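PDB 5KOL: inactive PncC family protein from Escherichia coli O157:H7, which belongs to the CinA family but probably lacks nicotinamide-nucleotide (NMN) amidohydrolase activity, its own function remaining unknown. Local coordinates for residues K8-T22 / L159-L171. Residues are numbered along the deposited sequence; the frame is centred on the assembly and turned at random. Where two conformers were deposited one is given.
Sequences KIVQLADTDTIENLT and LAVRFALAQLLQL
Residues 8-12 run as an extended arm along one flank of helix 159-171, from Val10 beside Gln167 to Leu12 beside Phe163, then turn at 13-16 into helix 18-22, whose axis passes 9.6 Å from that of helix 159-171 at 25°, nearly parallel. Near the C-terminal end of helix 159-171 the Gln167 amide grips the arm with both its atoms: NE2 donates to Lys8 O at 2.9 Å, in the plane of the amide, while OE1 accepts from Val10 N at 3.0 Å along an almost straight bond (172°). Bending of the glutamine at chi2 (73°) brings the amide back against the arm, where it binds two backbone polar groups as a neighbouring strand would. Val10 CG2 touches both Gln167 OE1 and the Phe163 ring, 3.6 Å from Phe163 CE1, and Val10 CG1 packs on Gln170 CB. Leu12 spreads its two methyls, CD1 onto Leu159 CD2 and CD2 over Ala166 CB. In this CinA-family chain the C-terminal helix lies on the mixed sheet, Ala164 and Leu168 meeting strand 110-116; the arm and helix 18-31 pack on another side, with Val161 and Leu165 against helix 46-52. Toward the N-terminal end of helix 159-171, Arg162, bent at chi3, reaches the turn: NE donates to Asp16 O at 2.6 Å, nearly in the guanidinium plane, and NH2 adds weak bonds to Asp16 O and Ala13 O, and also donates to a water that in turn donates to Asp14 OD2. Leu12 CB lies over one guanidinium face. The turn is itself braced by Ala13 N bonding Asp16 OD1. Beyond it, Thr17, the N-cap residue, accepts from Asn20 N through OG1, Ile18 CD1 presses on Arg162 CG (3.5 Å), and Leu21 fits as a knob among Arg162, Leu165, Ala166 and Leu169, its CD2 3.8 Å from Ala166 CB.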
# COMPACT_ATOMS: atom_id res chain seq x y z
N LYS A 8 -12.96 23.84 -6.73
CA LYS A 8 -13.51 23.98 -5.39
C LYS A 8 -12.81 22.98 -4.48
O LYS A 8 -12.65 21.81 -4.85
CB LYS A 8 -15.04 23.76 -5.35
CG LYS A 8 -15.85 24.72 -6.22
CD LYS A 8 -17.36 24.40 -6.25
CE LYS A 8 -18.18 25.69 -6.25
NZ LYS A 8 -19.67 25.47 -6.10
N ILE A 9 -12.37 23.44 -3.32
CA ILE A 9 -11.90 22.55 -2.26
C ILE A 9 -13.13 21.89 -1.64
O ILE A 9 -13.94 22.56 -1.00
CB ILE A 9 -11.08 23.31 -1.21
CG1 ILE A 9 -9.82 23.92 -1.85
CG2 ILE A 9 -10.71 22.39 -0.06
CD1 ILE A 9 -8.82 22.87 -2.28
N VAL A 10 -13.28 20.58 -1.84
CA VAL A 10 -14.47 19.91 -1.34
C VAL A 10 -14.50 19.99 0.17
O VAL A 10 -13.46 19.91 0.85
CB VAL A 10 -14.53 18.45 -1.83
CG1 VAL A 10 -14.68 18.41 -3.34
CG2 VAL A 10 -13.30 17.69 -1.41
N GLN A 11 -15.69 20.20 0.73
CA GLN A 11 -15.91 20.20 2.17
C GLN A 11 -16.55 18.86 2.53
O GLN A 11 -17.71 18.62 2.18
CB GLN A 11 -16.79 21.37 2.59
CG GLN A 11 -16.33 22.74 2.07
CD GLN A 11 -15.21 23.36 2.89
OE1 GLN A 11 -14.03 23.06 2.70
NE2 GLN A 11 -15.58 24.26 3.81
N LEU A 12 -15.81 18.00 3.20
CA LEU A 12 -16.29 16.65 3.47
C LEU A 12 -17.57 16.68 4.30
O LEU A 12 -17.66 17.39 5.31
CB LEU A 12 -15.23 15.84 4.20
CG LEU A 12 -13.99 15.44 3.40
CD1 LEU A 12 -12.92 14.93 4.35
CD2 LEU A 12 -14.33 14.37 2.35
N ALA A 13 -18.56 15.91 3.87
CA ALA A 13 -19.82 15.74 4.58
C ALA A 13 -19.88 14.32 5.14
O ALA A 13 -19.18 13.42 4.67
CB ALA A 13 -21.00 16.00 3.64
N ASP A 14 -20.75 14.12 6.13
CA ASP A 14 -20.88 12.77 6.69
C ASP A 14 -21.32 11.75 5.64
O ASP A 14 -21.08 10.55 5.82
CB ASP A 14 -21.83 12.77 7.88
CG ASP A 14 -21.45 13.80 8.93
OD1 ASP A 14 -22.32 14.18 9.74
OD2 ASP A 14 -20.27 14.21 8.96
N THR A 15 -21.99 12.19 4.57
CA THR A 15 -22.33 11.26 3.50
C THR A 15 -21.12 10.87 2.65
O THR A 15 -21.19 9.89 1.91
CB THR A 15 -23.42 11.85 2.58
OG1 THR A 15 -23.05 13.18 2.19
CG2 THR A 15 -24.79 11.89 3.28
N ASP A 16 -20.02 11.62 2.75
CA ASP A 16 -18.78 11.26 2.06
C ASP A 16 -17.99 10.21 2.84
O ASP A 16 -16.85 10.42 3.26
CB ASP A 16 -17.91 12.49 1.80
CG ASP A 16 -18.62 13.55 0.99
OD1 ASP A 16 -18.63 14.72 1.41
OD2 ASP A 16 -19.24 13.20 -0.04
N THR A 17 -18.62 9.05 3.04
CA THR A 17 -17.91 7.92 3.64
C THR A 17 -16.95 7.30 2.62
O THR A 17 -17.10 7.48 1.41
CB THR A 17 -18.91 6.87 4.13
OG1 THR A 17 -19.64 6.34 3.01
CG2 THR A 17 -19.91 7.48 5.11
N ILE A 18 -15.97 6.54 3.11
CA ILE A 18 -15.11 5.78 2.20
C ILE A 18 -15.97 4.94 1.26
O ILE A 18 -15.71 4.85 0.06
CB ILE A 18 -14.12 4.90 2.98
CG1 ILE A 18 -13.11 5.78 3.71
CG2 ILE A 18 -13.43 3.92 2.04
CD1 ILE A 18 -12.31 6.60 2.76
N GLU A 19 -17.00 4.29 1.81
CA GLU A 19 -17.83 3.40 1.02
C GLU A 19 -18.53 4.15 -0.11
O GLU A 19 -18.51 3.70 -1.26
CB GLU A 19 -18.86 2.71 1.92
CG GLU A 19 -18.32 1.69 2.93
CD GLU A 19 -17.37 2.28 3.99
OE1 GLU A 19 -16.35 1.62 4.29
OE2 GLU A 19 -17.63 3.39 4.52
N ASN A 20 -19.18 5.28 0.21
CA ASN A 20 -19.95 6.01 -0.79
C ASN A 20 -19.03 6.65 -1.83
O ASN A 20 -19.38 6.70 -3.01
CB ASN A 20 -20.82 7.08 -0.12
CG ASN A 20 -22.01 6.49 0.61
OD1 ASN A 20 -22.36 5.32 0.41
ND2 ASN A 20 -22.65 7.29 1.47
N LEU A 21 -17.87 7.14 -1.40
CA LEU A 21 -16.94 7.78 -2.33
C LEU A 21 -16.38 6.77 -3.33
O LEU A 21 -16.29 7.06 -4.53
CB LEU A 21 -15.79 8.43 -1.56
CG LEU A 21 -16.15 9.59 -0.63
CD1 LEU A 21 -14.97 9.98 0.28
CD2 LEU A 21 -16.62 10.77 -1.50
N THR A 22 -15.99 5.59 -2.86
CA THR A 22 -15.43 4.59 -3.77
C THR A 22 -16.51 3.99 -4.65
O THR A 22 -16.22 3.53 -5.76
CB THR A 22 -14.70 3.49 -2.99
OG1 THR A 22 -15.60 2.84 -2.09
CG2 THR A 22 -13.52 4.05 -2.18
N LEU A 159 -9.29 11.57 7.45
CA LEU A 159 -9.78 12.67 6.63
C LEU A 159 -9.00 12.80 5.33
O LEU A 159 -9.58 13.10 4.28
CB LEU A 159 -9.73 13.99 7.39
CG LEU A 159 -10.76 14.11 8.50
CD1 LEU A 159 -10.21 15.00 9.59
CD2 LEU A 159 -12.08 14.62 7.92
N ALA A 160 -7.67 12.60 5.39
CA ALA A 160 -6.87 12.69 4.17
C ALA A 160 -7.32 11.68 3.13
O ALA A 160 -7.40 12.00 1.93
CB ALA A 160 -5.38 12.49 4.49
N VAL A 161 -7.58 10.44 3.55
CA VAL A 161 -8.02 9.42 2.60
C VAL A 161 -9.36 9.82 1.99
O VAL A 161 -9.53 9.80 0.76
CB VAL A 161 -8.07 8.02 3.26
CG1 VAL A 161 -8.66 6.99 2.27
CG2 VAL A 161 -6.66 7.55 3.75
N ARG A 162 -10.34 10.22 2.83
CA ARG A 162 -11.64 10.63 2.29
C ARG A 162 -11.50 11.85 1.38
O ARG A 162 -12.16 11.92 0.33
CB ARG A 162 -12.62 10.96 3.43
CG ARG A 162 -13.17 9.72 4.13
CD ARG A 162 -13.93 10.09 5.43
NE ARG A 162 -15.14 10.87 5.20
CZ ARG A 162 -15.60 11.77 6.06
NH1 ARG A 162 -14.93 12.03 7.19
NH2 ARG A 162 -16.72 12.44 5.79
N PHE A 163 -10.68 12.82 1.77
CA PHE A 163 -10.52 14.02 0.95
C PHE A 163 -9.89 13.70 -0.40
O PHE A 163 -10.31 14.22 -1.44
CB PHE A 163 -9.66 15.05 1.70
CG PHE A 163 -9.39 16.28 0.90
CD1 PHE A 163 -10.32 17.29 0.85
CD2 PHE A 163 -8.20 16.43 0.19
CE1 PHE A 163 -10.11 18.43 0.11
CE2 PHE A 163 -7.97 17.57 -0.56
CZ PHE A 163 -8.92 18.57 -0.61
N ALA A 164 -8.85 12.86 -0.40
CA ALA A 164 -8.18 12.48 -1.65
C ALA A 164 -9.17 11.91 -2.67
O ALA A 164 -9.10 12.23 -3.87
CB ALA A 164 -7.08 11.45 -1.34
N LEU A 165 -10.09 11.08 -2.19
CA LEU A 165 -11.12 10.48 -3.04
C LEU A 165 -12.16 11.50 -3.47
O LEU A 165 -12.51 11.60 -4.65
CB LEU A 165 -11.79 9.33 -2.26
CG LEU A 165 -10.87 8.15 -1.89
CD1 LEU A 165 -11.62 7.15 -1.03
CD2 LEU A 165 -10.35 7.44 -3.13
N ALA A 166 -12.71 12.26 -2.50
CA ALA A 166 -13.77 13.21 -2.81
C ALA A 166 -13.30 14.29 -3.78
O ALA A 166 -14.06 14.74 -4.65
CB ALA A 166 -14.30 13.84 -1.51
N GLN A 167 -12.05 14.74 -3.62
CA GLN A 167 -11.56 15.78 -4.53
C GLN A 167 -11.32 15.22 -5.93
O GLN A 167 -11.44 15.96 -6.91
CB GLN A 167 -10.29 16.44 -3.99
CG GLN A 167 -9.83 17.66 -4.84
CD GLN A 167 -10.71 18.89 -4.65
OE1 GLN A 167 -11.14 19.22 -3.53
NE2 GLN A 167 -11.00 19.58 -5.75
N LEU A 168 -10.96 13.94 -6.06
CA LEU A 168 -10.88 13.39 -7.41
C LEU A 168 -12.26 13.42 -8.08
O LEU A 168 -12.38 13.73 -9.26
CB LEU A 168 -10.29 11.99 -7.38
CG LEU A 168 -10.24 11.34 -8.78
CD1 LEU A 168 -9.42 12.20 -9.77
CD2 LEU A 168 -9.63 9.97 -8.67
N LEU A 169 -13.31 13.11 -7.31
CA LEU A 169 -14.66 13.22 -7.82
C LEU A 169 -14.95 14.63 -8.33
O LEU A 169 -15.50 14.81 -9.42
CB LEU A 169 -15.64 12.83 -6.71
CG LEU A 169 -15.70 11.30 -6.51
CD1 LEU A 169 -16.58 10.90 -5.34
CD2 LEU A 169 -16.24 10.67 -7.79
N GLN A 170 -14.57 15.65 -7.55
CA GLN A 170 -14.77 17.03 -7.97
C GLN A 170 -14.04 17.31 -9.27
O GLN A 170 -14.60 17.91 -10.20
CB GLN A 170 -14.28 18.00 -6.88
CG GLN A 170 -14.24 19.47 -7.32
CD GLN A 170 -15.62 20.04 -7.63
OE1 GLN A 170 -15.81 20.84 -8.56
NE2 GLN A 170 -16.60 19.62 -6.84
N LEU A 171 -12.79 16.87 -9.37
CA LEU A 171 -12.00 17.15 -10.57
C LEU A 171 -12.50 16.37 -11.78
O LEU A 171 -12.18 16.73 -12.91
CB LEU A 171 -10.53 16.83 -10.29
CG LEU A 171 -9.86 17.71 -9.22
CD1 LEU A 171 -8.42 17.27 -8.94
CD2 LEU A 171 -9.91 19.18 -9.61
O HOH W 1 -17.75 14.22 7.92